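Local coordinates for tail component (Lactobacillus phage J-1, PDB 5LY8), which probably helps the phage recognise its host as an evolved distal tail protein, this chain being its second carbohydrate-binding module, with bound magnesium ions, at residues G176-F181 with I193-V198; A92-V97 with A170-M175. All coordinates share one frame; numbering follows the deposited sequence.

Contact 1. Residues G176-F181 with I193-V198; sequences GDQLTF and IETRTV
Thr-180 and Thr-195 adopt the same first torsion, with OG1 anti to the carbonyl carbon (chi1 -61° and -60°), and in this antiparallel non-hydrogen-bonded pair that choice turns the two hydroxyls toward each other. Thr-180 OG1 lies 2.8 Å from Thr-195 OG1, a hydrogen bond in which either hydroxyl could be the donor. The same torsions leave each CG2 anti to its backbone N. Thr-195 CG2 therefore reaches Gln-178, approaching OE1 at 3.5 Å, while Thr-180 CG2 packs against CG1 and CD1 of Ile-193. Gln-178, extended beyond CG, slants across Thr-195 and also passes Thr-197, whose OG1 sits 3.6 Å from Gln-178 CG. Gln-178, Thr-180, Thr-195 and Thr-197 make this face polar.

Leu-179, Phe-181, Glu-194 and Arg-196 occupy the other face. Leu-179 packs on Val-144 and Phe-181 on Phe-140 and Leu-153, with Phe-181 also meeting Phe-154 edge-to-face. On the neighbouring strand, Arg-196 folds back so that NH1 and NH2 both grip Glu-194 OE1. Arg-196 NH1 meets Glu-194 OE1 on the anti side of the carboxylate at 2.9 Å, whereas NH2 approaches from above its plane. Arg-196 NH1 also donates to Thr-195 O at 2.9 Å, which helps fix the rotation of the guanidinium. Glu-194 OE2 lies close to Asp-156 OD2, so the arginine may partly offset this concentration of negative charge.

Reciprocal backbone bonds join Leu-179 to Arg-196 and Phe-181 to Glu-194, and Val-198 N extends the ladder to Asp-177 O at 2.8 Å. Asp-177 OD1 is bonded separately to Ser-202 OG. With strand axes 4.6 Å apart and an interstrand angle of 164°, the arrangement is a regular antiparallel beta hairpin at one border of a six-stranded sheet in a concanavalin-clan carbohydrate-binding domain.

Contact 2. Residues A92-V97 with A170-M175; sequences ANFQFV and AVITKM
Phe-94 and Lys-174 face each other as an antiparallel hydrogen-bonded pair inside the six-stranded sheet of this concanavalin-clan domain. Phe-94 CG lies between the backbone N and the carbonyl carbon (chi1 60°), and its ring extends over the partner strand. Lys-174 CB sits above one ring face in a CH-pi contact, 3.6 Å from the Phe-94 centroid and 18° off the ring normal. Ile-172 O lies at the ring's edge. The fully extended lysine then slants past, with CD 3.6 Å from Phe-94 CE2, and NZ finds acceptors in Thr-91 O, Phe-201 O and a water that it shares with Ala-92 O. At the next hydrogen-bonded pair, Phe-96 CG is anti to its backbone N (chi1 176°). Its side chain runs beside that of Ile-172, bringing Phe-96 CD2 to 4.0 Å from Ile-172 CD1.

On the reverse face, Val-97 and Val-171 also lie side by side. Gln-95 NE2 turns to Glu-232. Asn-93 OD1 is held by Asn-235 ND2. At the far end, one water donates to both Phe-96 O (3.0 Å) and Ala-170 O (2.8 Å).

In the fold
Followed from the N terminus, the first contact segment reached is 92-97, at the start of strand 94-103. It waits through 72 intervening residues, which include strands 110-118, 121-130, 138-144 and 151-158 of the mixed sheet, until strand 166-175 returns beside it and closes contact 2. The chain turns at once into strand 178-185 and reverses within the 11 residues between the segments to close contact 1 as a local hairpin. The two closures are in series, neither nested nor crossed. Their centres lie 9 Å apart, joined by a probable hydrogen bond from Thr-180 N to Thr-173 O and by Leu-179 CD1 packing on Ile-172 CG2. Together they align four strands, 191-197 being an outermost one within the chain.

Contact 1. Residues G176-F181 with I193-V198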
ATOM      1  N   GLY A 176       6.932  -5.399 -17.309  1.00 19.93           N
ATOM      2  CA  GLY A 176       6.098  -5.475 -18.511  1.00 20.30           C
ATOM      3  C   GLY A 176       4.669  -5.738 -18.063  1.00 18.27           C
ATOM      4  O   GLY A 176       4.102  -4.984 -17.270  1.00 20.96           O
ATOM      5  N   ASP A 177       4.069  -6.857 -18.542  1.00 18.84           N
ATOM      6  CA  ASP A 177       2.709  -7.255 -18.152  1.00 15.77           C
ATOM      7  C   ASP A 177       2.609  -7.958 -16.795  1.00 15.17           C
ATOM      8  O   ASP A 177       1.487  -8.174 -16.308  1.00 15.34           O
ATOM      9  CB  ASP A 177       2.091  -8.179 -19.217  1.00 16.13           C
ATOM     10  CG  ASP A 177       1.833  -7.549 -20.562  1.00 18.24           C
ATOM     11  OD1 ASP A 177       1.416  -6.373 -20.602  1.00 19.05           O
ATOM     12  OD2 ASP A 177       1.941  -8.268 -21.586  1.00 19.84           O
ATOM     13  N   GLN A 178       3.742  -8.274 -16.151  1.00 14.19           N
ATOM     14  CA  GLN A 178       3.716  -8.984 -14.885  1.00 14.34           C
ATOM     15  C   GLN A 178       3.655  -8.024 -13.723  1.00 14.96           C
ATOM     16  O   GLN A 178       4.548  -7.176 -13.573  1.00 15.73           O
ATOM     17  CB  GLN A 178       4.934  -9.918 -14.706  1.00 15.51           C
ATOM     18  CG  GLN A 178       4.914 -11.125 -15.639  1.00 15.97           C
ATOM     19  CD  GLN A 178       5.908 -12.195 -15.269  1.00 15.87           C
ATOM     20  OE1 GLN A 178       6.615 -12.138 -14.251  1.00 17.85           O
ATOM     21  NE2 GLN A 178       5.980 -13.205 -16.120  1.00 18.52           N
ATOM     22  N   LEU A 179       2.640  -8.188 -12.897  1.00 12.55           N
ATOM     23  CA  LEU A 179       2.451  -7.376 -11.718  1.00 12.75           C
ATOM     24  C   LEU A 179       2.718  -8.278 -10.512  1.00 14.44           C
ATOM     25  O   LEU A 179       2.061  -9.325 -10.360  1.00 13.52           O
ATOM     26  CB  LEU A 179       0.999  -6.862 -11.719  1.00 13.06           C
ATOM     27  CG  LEU A 179       0.558  -6.018 -10.516  1.00 16.81           C
ATOM     28  CD1 LEU A 179       1.423  -4.770 -10.349  1.00 16.82           C
ATOM     29  CD2 LEU A 179      -0.868  -5.614 -10.659  1.00 17.66           C
ATOM     30  N   THR A 180       3.677  -7.882  -9.650  1.00 12.86           N
ATOM     31  CA  THR A 180       3.998  -8.656  -8.465  1.00 12.97           C
ATOM     32  C   THR A 180       3.701  -7.851  -7.209  1.00 14.80           C
ATOM     33  O   THR A 180       4.001  -6.638  -7.119  1.00 14.76           O
ATOM     34  CB  THR A 180       5.471  -9.064  -8.498  1.00 15.40           C
ATOM     35  OG1 THR A 180       5.696  -9.878  -9.645  1.00 14.66           O
ATOM     36  CG2 THR A 180       5.933  -9.835  -7.243  1.00 15.17           C
ATOM     37  N   PHE A 181       3.146  -8.551  -6.217  1.00 12.14           N
ATOM     38  CA  PHE A 181       2.943  -8.028  -4.887  1.00 11.10           C
ATOM     39  C   PHE A 181       3.755  -8.886  -3.939  1.00 12.04           C
ATOM     40  O   PHE A 181       3.676 -10.134  -4.010  1.00 12.27           O
ATOM     41  CB  PHE A 181       1.478  -8.160  -4.508  1.00 12.24           C
ATOM     42  CG  PHE A 181       0.519  -7.341  -5.321  1.00 12.29           C
ATOM     43  CD1 PHE A 181       0.047  -7.802  -6.547  1.00 13.65           C
ATOM     44  CD2 PHE A 181       0.079  -6.116  -4.861  1.00 12.36           C
ATOM     45  CE1 PHE A 181      -0.846  -7.031  -7.290  1.00 14.31           C
ATOM     46  CE2 PHE A 181      -0.811  -5.351  -5.606  1.00 13.00           C
ATOM     47  CZ  PHE A 181      -1.271  -5.811  -6.810  1.00 12.82           C
ATOM     48  N   ILE A 193       4.550 -13.725  -1.820  1.00 15.77           N
ATOM     49  CA  ILE A 193       4.854 -13.313  -3.203  1.00 15.79           C
ATOM     50  C   ILE A 193       3.763 -13.797  -4.131  1.00 15.82           C
ATOM     51  O   ILE A 193       3.455 -14.997  -4.168  1.00 15.26           O
ATOM     52  CB  ILE A 193       6.279 -13.659  -3.711  1.00 19.84           C
ATOM     53  CG1 ILE A 193       6.442 -13.356  -5.240  1.00 20.24           C
ATOM     54  CG2 ILE A 193       6.682 -15.077  -3.330  1.00 23.72           C
ATOM     55  CD1 ILE A 193       7.844 -13.148  -5.750  1.00 29.64           C
ATOM     56  N   GLU A 194       3.173 -12.876  -4.883  1.00 12.59           N
ATOM     57  CA  GLU A 194       2.163 -13.209  -5.875  1.00 11.83           C
ATOM     58  C   GLU A 194       2.443 -12.425  -7.128  1.00 14.01           C
ATOM     59  O   GLU A 194       2.474 -11.178  -7.070  1.00 13.85           O
ATOM     60  CB  GLU A 194       0.759 -12.861  -5.346  1.00 12.64           C
ATOM     61  CG  GLU A 194       0.290 -13.708  -4.174  1.00 13.63           C
ATOM     62  CD  GLU A 194      -0.044 -15.156  -4.440  1.00 16.25           C
ATOM     63  OE1 GLU A 194      -0.115 -15.577  -5.613  1.00 15.10           O
ATOM     64  OE2 GLU A 194      -0.343 -15.859  -3.447  1.00 20.53           O
ATOM     65  N   THR A 195       2.600 -13.112  -8.254  1.00 12.91           N
ATOM     66  CA  THR A 195       2.794 -12.464  -9.535  1.00 12.75           C
ATOM     67  C   THR A 195       1.665 -12.861 -10.443  1.00 14.67           C
ATOM     68  O   THR A 195       1.290 -14.035 -10.477  1.00 13.23           O
ATOM     69  CB  THR A 195       4.128 -12.916 -10.143  1.00 14.33           C
ATOM     70  OG1 THR A 195       5.192 -12.557  -9.251  1.00 16.32           O
ATOM     71  CG2 THR A 195       4.372 -12.317 -11.533  1.00 15.46           C
ATOM     72  N   ARG A 196       1.123 -11.914 -11.227  1.00 13.88           N
ATOM     73  CA  ARG A 196       0.129 -12.261 -12.247  1.00 13.85           C
ATOM     74  C   ARG A 196       0.483 -11.576 -13.538  1.00 14.83           C
ATOM     75  O   ARG A 196       0.895 -10.408 -13.531  1.00 14.10           O
ATOM     76  CB  ARG A 196      -1.318 -11.893 -11.855  1.00 14.56           C
ATOM     77  CG  ARG A 196      -1.819 -12.560 -10.563  1.00 14.31           C
ATOM     78  CD  ARG A 196      -1.995 -14.077 -10.755  1.00 14.91           C
ATOM     79  NE  ARG A 196      -2.558 -14.686  -9.546  1.00 13.50           N
ATOM     80  CZ  ARG A 196      -1.880 -15.015  -8.449  1.00 13.41           C
ATOM     81  NH1 ARG A 196      -0.558 -14.848  -8.393  1.00 13.71           N
ATOM     82  NH2 ARG A 196      -2.518 -15.502  -7.392  1.00 15.46           N
ATOM     83  N   THR A 197       0.312 -12.270 -14.653  1.00 16.24           N
ATOM     84  CA  THR A 197       0.515 -11.637 -15.949  1.00 14.91           C
ATOM     85  C   THR A 197      -0.828 -11.040 -16.261  1.00 17.14           C
ATOM     86  O   THR A 197      -1.804 -11.793 -16.423  1.00 19.89           O
ATOM     87  CB  THR A 197       0.932 -12.650 -16.997  1.00 17.29           C
ATOM     88  OG1 THR A 197       2.171 -13.224 -16.582  1.00 19.02           O
ATOM     89  CG2 THR A 197       1.069 -12.007 -18.402  1.00 17.61           C
ATOM     90  N   VAL A 198      -0.902  -9.705 -16.311  1.00 15.39           N
ATOM     91  CA  VAL A 198      -2.150  -8.993 -16.541  1.00 14.25           C
ATOM     92  C   VAL A 198      -2.173  -8.481 -17.979  1.00 17.60           C
ATOM     93  O   VAL A 198      -1.307  -7.688 -18.387  1.00 16.81           O
ATOM     94  CB  VAL A 198      -2.304  -7.842 -15.518  1.00 15.73           C
ATOM     95  CG1 VAL A 198      -3.595  -7.052 -15.763  1.00 16.75           C
ATOM     96  CG2 VAL A 198      -2.273  -8.360 -14.069  1.00 14.82           C
TER

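Contact 2. Residues A92-V97 with A170-M175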
ATOM      1  N   ALA A  92       6.443   2.152 -18.056  1.00 16.78           N
ATOM      2  CA  ALA A  92       7.627   1.336 -17.845  1.00 17.81           C
ATOM      3  C   ALA A  92       7.647   0.608 -16.501  1.00 15.91           C
ATOM      4  O   ALA A  92       6.763   0.797 -15.641  1.00 15.24           O
ATOM      5  CB  ALA A  92       8.887   2.185 -18.058  1.00 20.89           C
ATOM      6  N   ASN A  93       8.659  -0.249 -16.328  1.00 14.55           N
ATOM      7  CA  ASN A  93       8.823  -1.059 -15.126  1.00 14.53           C
ATOM      8  C   ASN A  93       9.131  -0.220 -13.897  1.00 13.79           C
ATOM      9  O   ASN A  93       9.695   0.872 -14.000  1.00 14.15           O
ATOM     10  CB  ASN A  93       9.957  -2.064 -15.321  1.00 15.13           C
ATOM     11  CG  ASN A  93       9.778  -3.095 -16.403  1.00 22.10           C
ATOM     12  OD1 ASN A  93      10.736  -3.821 -16.735  1.00 24.39           O
ATOM     13  ND2 ASN A  93       8.584  -3.178 -16.971  1.00 17.14           N
ATOM     14  N   PHE A  94       8.738  -0.713 -12.719  1.00 12.53           N
ATOM     15  CA  PHE A  94       8.981   0.046 -11.496  1.00 12.31           C
ATOM     16  C   PHE A  94       8.983  -0.860 -10.314  1.00 13.73           C
ATOM     17  O   PHE A  94       8.564  -2.013 -10.408  1.00 12.45           O
ATOM     18  CB  PHE A  94       7.863   1.115 -11.290  1.00 13.29           C
ATOM     19  CG  PHE A  94       6.449   0.588 -11.158  1.00 12.77           C
ATOM     20  CD1 PHE A  94       6.044  -0.101 -10.012  1.00 13.92           C
ATOM     21  CD2 PHE A  94       5.521   0.785 -12.173  1.00 13.73           C
ATOM     22  CE1 PHE A  94       4.744  -0.619  -9.913  1.00 14.30           C
ATOM     23  CE2 PHE A  94       4.205   0.317 -12.037  1.00 14.60           C
ATOM     24  CZ  PHE A  94       3.833  -0.396 -10.920  1.00 13.46           C
ATOM     25  N   GLN A  95       9.428  -0.321  -9.179  1.00 12.31           N
ATOM     26  CA  GLN A  95       9.187  -0.932  -7.881  1.00 12.47           C
ATOM     27  C   GLN A  95       8.768   0.144  -6.903  1.00 12.17           C
ATOM     28  O   GLN A  95       9.348   1.244  -6.880  1.00 12.38           O
ATOM     29  CB  GLN A  95      10.319  -1.799  -7.341  1.00 15.46           C
ATOM     30  CG  GLN A  95      11.589  -1.083  -6.986  1.00 17.21           C
ATOM     31  CD  GLN A  95      12.511  -1.972  -6.180  1.00 29.10           C
ATOM     32  OE1 GLN A  95      12.092  -2.988  -5.601  1.00 23.25           O
ATOM     33  NE2 GLN A  95      13.757  -1.552  -6.033  1.00 26.99           N
ATOM     34  N   PHE A  96       7.781  -0.189  -6.083  1.00 10.20           N
ATOM     35  CA  PHE A  96       7.204   0.698  -5.062  1.00  9.88           C
ATOM     36  C   PHE A  96       7.318  -0.037  -3.750  1.00 11.39           C
ATOM     37  O   PHE A  96       6.683  -1.085  -3.602  1.00 11.04           O
ATOM     38  CB  PHE A  96       5.754   0.942  -5.458  1.00 10.91           C
ATOM     39  CG  PHE A  96       4.882   1.742  -4.535  1.00 10.18           C
ATOM     40  CD1 PHE A  96       5.310   2.963  -4.007  1.00 10.73           C
ATOM     41  CD2 PHE A  96       3.585   1.346  -4.280  1.00 10.15           C
ATOM     42  CE1 PHE A  96       4.460   3.748  -3.223  1.00 10.99           C
ATOM     43  CE2 PHE A  96       2.740   2.122  -3.484  1.00 11.52           C
ATOM     44  CZ  PHE A  96       3.169   3.335  -2.978  1.00 11.22           C
ATOM     45  N   VAL A  97       8.160   0.463  -2.842  1.00 10.05           N
ATOM     46  CA  VAL A  97       8.559  -0.282  -1.648  1.00  9.97           C
ATOM     47  C   VAL A  97       8.214   0.488  -0.404  1.00 10.27           C
ATOM     48  O   VAL A  97       8.639   1.655  -0.267  1.00 11.18           O
ATOM     49  CB  VAL A  97      10.083  -0.566  -1.701  1.00 12.94           C
ATOM     50  CG1 VAL A  97      10.537  -1.401  -0.498  1.00 13.30           C
ATOM     51  CG2 VAL A  97      10.470  -1.277  -3.006  1.00 13.38           C
ATOM     52  N   ALA A 170       6.459  -4.178   2.068  1.00 10.34           N
ATOM     53  CA  ALA A 170       5.310  -4.354   1.177  1.00 10.39           C
ATOM     54  C   ALA A 170       5.718  -3.770  -0.159  1.00 11.27           C
ATOM     55  O   ALA A 170       6.084  -2.590  -0.244  1.00 11.22           O
ATOM     56  CB  ALA A 170       4.080  -3.634   1.726  1.00 11.20           C
ATOM     57  N   VAL A 171       5.715  -4.601  -1.215  1.00 10.86           N
ATOM     58  CA  VAL A 171       6.256  -4.187  -2.494  1.00 10.09           C
ATOM     59  C   VAL A 171       5.285  -4.436  -3.618  1.00 11.23           C
ATOM     60  O   VAL A 171       4.646  -5.499  -3.683  1.00 11.11           O
ATOM     61  CB  VAL A 171       7.565  -4.982  -2.777  1.00 12.55           C
ATOM     62  CG1 VAL A 171       8.235  -4.500  -4.062  1.00 13.68           C
ATOM     63  CG2 VAL A 171       8.536  -4.918  -1.596  1.00 13.12           C
ATOM     64  N   ILE A 172       5.189  -3.469  -4.543  1.00 10.41           N
ATOM     65  CA  ILE A 172       4.518  -3.669  -5.816  1.00 10.00           C
ATOM     66  C   ILE A 172       5.580  -3.460  -6.900  1.00 12.34           C
ATOM     67  O   ILE A 172       6.263  -2.427  -6.902  1.00 11.35           O
ATOM     68  CB  ILE A 172       3.336  -2.713  -6.067  1.00 11.05           C
ATOM     69  CG1 ILE A 172       2.362  -2.713  -4.890  1.00 11.43           C
ATOM     70  CG2 ILE A 172       2.626  -3.126  -7.369  1.00 11.37           C
ATOM     71  CD1 ILE A 172       1.209  -1.767  -5.110  1.00 11.29           C
ATOM     72  N   THR A 173       5.746  -4.425  -7.797  0.50 12.20           N
ATOM     73  CA  THR A 173       6.698  -4.303  -8.902  0.50 12.11           C
ATOM     74  C   THR A 173       5.964  -4.581 -10.212  0.50 13.85           C
ATOM     75  O   THR A 173       5.061  -5.415 -10.247  0.50 15.48           O
ATOM     76  CB  THR A 173       7.898  -5.268  -8.732  0.50 16.90           C
ATOM     77  OG1 THR A 173       8.428  -5.162  -7.418  0.50 20.83           O
ATOM     78  CG2 THR A 173       9.026  -4.984  -9.707  0.50 15.42           C
ATOM     79  N   LYS A 174       6.365  -3.883 -11.288  1.00 12.00           N
ATOM     80  CA  LYS A 174       5.846  -4.104 -12.630  1.00 12.63           C
ATOM     81  C   LYS A 174       7.033  -4.443 -13.508  1.00 14.73           C
ATOM     82  O   LYS A 174       8.027  -3.716 -13.521  1.00 13.59           O
ATOM     83  CB  LYS A 174       5.167  -2.841 -13.150  1.00 13.94           C
ATOM     84  CG  LYS A 174       4.717  -2.937 -14.596  1.00 13.99           C
ATOM     85  CD  LYS A 174       4.081  -1.662 -15.067  1.00 14.34           C
ATOM     86  CE  LYS A 174       3.477  -1.835 -16.426  1.00 16.68           C
ATOM     87  NZ  LYS A 174       2.789  -0.587 -16.857  1.00 17.12           N
ATOM     88  N   MET A 175       6.916  -5.565 -14.246  1.00 14.11           N
ATOM     89  CA  MET A 175       7.924  -6.043 -15.188  0.50 15.03           C
ATOM     90  C   MET A 175       7.121  -6.405 -16.434  1.00 20.56           C
ATOM     91  O   MET A 175       6.547  -7.505 -16.490  1.00 19.47           O
ATOM     92  CB  MET A 175       8.696  -7.243 -14.602  0.50 16.75           C
ATOM     93  CG  MET A 175       9.475  -6.918 -13.321  0.50 19.28           C
ATOM     94  SD  MET A 175      10.711  -5.605 -13.536  0.50 23.06           S
ATOM     95  CE  MET A 175      12.002  -6.496 -14.335  0.50 22.31           C
TER
HETATM   96  O   HOH W   1       4.187   1.836 -15.322  1.00 14.01           O
HETATM   97  O   HOH W   2      11.508  -5.480  -6.434  1.00 35.71           O
HETATM   98  O   HOH W   3       4.431  -0.836  -1.626  1.00 10.72           O